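Local coordinates for terminase small subunit (Thermus phage G20c, PDB 6EJQ), which probably binds viral DNA at the packaging initiation site and regulates the ATPase of the large terminase subunit, and assembles into a nine-subunit ring, at the interface of chains A and B. Coordinates in Å, arbitrary orientation; residue numbers count along the deposited sequence, not the author numbering. Chains: chain A/B, Terminase small subunit.

The interface of chains A and B. Residues chain A 130, 134; chain B 59, 62, 135, 139.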
ATOM      1  N   ILE A 130      11.909 -21.233  -2.276  1.00 38.84           N
ATOM      2  CA  ILE A 130      11.375 -22.217  -1.341  1.00 40.86           C
ATOM      3  C   ILE A 130       9.860 -22.448  -1.563  1.00 41.36           C
ATOM      4  O   ILE A 130       9.400 -23.590  -1.616  1.00 41.38           O
ATOM      5  CB  ILE A 130      11.697 -21.778   0.110  1.00 40.66           C
ATOM      6  CG1 ILE A 130      13.208 -21.951   0.366  1.00 41.51           C
ATOM      7  CG2 ILE A 130      10.886 -22.552   1.143  1.00 40.46           C
ATOM      8  CD1 ILE A 130      13.781 -21.037   1.430  1.00 40.37           C
ATOM      9  N   LEU A 134       8.097 -25.910  -2.905  1.00 44.44           N
ATOM     10  CA  LEU A 134       7.030 -26.503  -2.105  1.00 44.49           C
ATOM     11  C   LEU A 134       5.725 -26.647  -2.884  1.00 43.83           C
ATOM     12  O   LEU A 134       5.087 -27.688  -2.806  1.00 43.79           O
ATOM     13  CB  LEU A 134       6.789 -25.704  -0.822  1.00 45.62           C
ATOM     14  CG  LEU A 134       7.885 -25.840   0.248  1.00 48.23           C
ATOM     15  CD1 LEU A 134       7.658 -24.838   1.377  1.00 47.53           C
ATOM     16  CD2 LEU A 134       7.974 -27.261   0.804  1.00 47.83           C
TER
ATOM     17  N   LEU B  59      12.082 -32.677  -0.711  1.00 47.98           N
ATOM     18  CA  LEU B  59      11.825 -31.886   0.493  1.00 49.20           C
ATOM     19  C   LEU B  59      13.095 -31.692   1.337  1.00 48.82           C
ATOM     20  O   LEU B  59      13.285 -30.634   1.928  1.00 45.52           O
ATOM     21  CB  LEU B  59      10.726 -32.525   1.335  1.00 49.28           C
ATOM     22  CG  LEU B  59      10.175 -31.676   2.474  1.00 51.79           C
ATOM     23  CD1 LEU B  59       9.517 -30.408   1.950  1.00 55.01           C
ATOM     24  CD2 LEU B  59       9.187 -32.490   3.297  1.00 53.31           C
ATOM     25  N   ILE B  62      14.809 -28.889  -0.205  1.00 50.91           N
ATOM     26  CA  ILE B  62      14.093 -27.679   0.191  1.00 49.60           C
ATOM     27  C   ILE B  62      14.492 -27.230   1.600  1.00 47.42           C
ATOM     28  O   ILE B  62      14.648 -26.042   1.834  1.00 46.50           O
ATOM     29  CB  ILE B  62      12.555 -27.844   0.060  1.00 48.99           C
ATOM     30  CG1 ILE B  62      12.174 -27.989  -1.415  1.00 48.27           C
ATOM     31  CG2 ILE B  62      11.807 -26.653   0.667  1.00 48.55           C
ATOM     32  CD1 ILE B  62      10.785 -28.539  -1.638  1.00 48.66           C
ATOM     33  N   ASN B 135       7.526 -23.777   9.222  1.00 76.60           N
ATOM     34  CA  ASN B 135       6.937 -24.252   7.953  1.00 81.50           C
ATOM     35  C   ASN B 135       7.583 -25.540   7.384  1.00 78.60           C
ATOM     36  O   ASN B 135       6.892 -26.349   6.756  1.00 73.41           O
ATOM     37  CB  ASN B 135       6.965 -23.131   6.903  1.00 87.71           C
ATOM     38  CG  ASN B 135       6.344 -23.552   5.578  1.00 94.68           C
ATOM     39  OD1 ASN B 135       5.180 -23.961   5.525  1.00102.21           O
ATOM     40  ND2 ASN B 135       7.125 -23.467   4.501  1.00 95.05           N
ATOM     41  N   VAL B 139       5.034 -28.729   7.066  1.00 93.26           N
ATOM     42  CA  VAL B 139       4.810 -29.346   5.736  1.00 95.27           C
ATOM     43  C   VAL B 139       4.976 -30.895   5.699  1.00 95.35           C
ATOM     44  O   VAL B 139       4.697 -31.529   4.667  1.00 94.26           O
ATOM     45  CB  VAL B 139       5.673 -28.647   4.634  1.00 94.83           C
ATOM     46  CG1 VAL B 139       7.161 -28.975   4.770  1.00 94.49           C
ATOM     47  CG2 VAL B 139       5.167 -28.985   3.231  1.00 92.68           C
TER
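Helix 112-138 of chain A lays A:Leu134 against the start of helix 59-95 of chain B and the far end of chain B's own helix 112-138, with the loop residue B:Val139 just beyond it. A:Leu134 is the knob of this patch: it loses 80 Å² of surface, against 30 Å² for B:Ile62. Its two methyl branches divide the work. CD2 serves the apolar side, where A:Leu134 and B:Leu59 cross obliquely. B:Ile62 packs against the same leucine with two branches, its CG2 lying 3.9 Å from CD2 of A:Leu134 and its CD1 also reaching that methyl. The CG2 methyl of B:Ile62 is anti to the backbone N, its CG1 branch anti to the carbonyl carbon (chi1 -67°); CG2 thereby also comes 4.0 Å from the branch point CG of A:Leu134, while CD1 lies 4.0 Å from the backbone N of A:Leu134. A:Ile130, one turn earlier, adds a marginal contact, CG2 to CG2 of B:Ile62 at 4.2 Å. The other methyl, CD1 of A:Leu134, points at B:Asn135, the side chains meeting tip to tip. No nitrogen or oxygen pair bridges the chains here, so the patch contributes apolar packing to the nonameric ring, of which chains A and B are two copies of the one subunit. B:Asn135 and B:Val139 are poorly ordered, which makes their placement less certain. As modelled, the amide ND2 of B:Asn135 stands 3.5 Å from CD1 of A:Leu134. The better-ordered B:Leu59 places its CD1 3.7 Å from CD2 of A:Leu134.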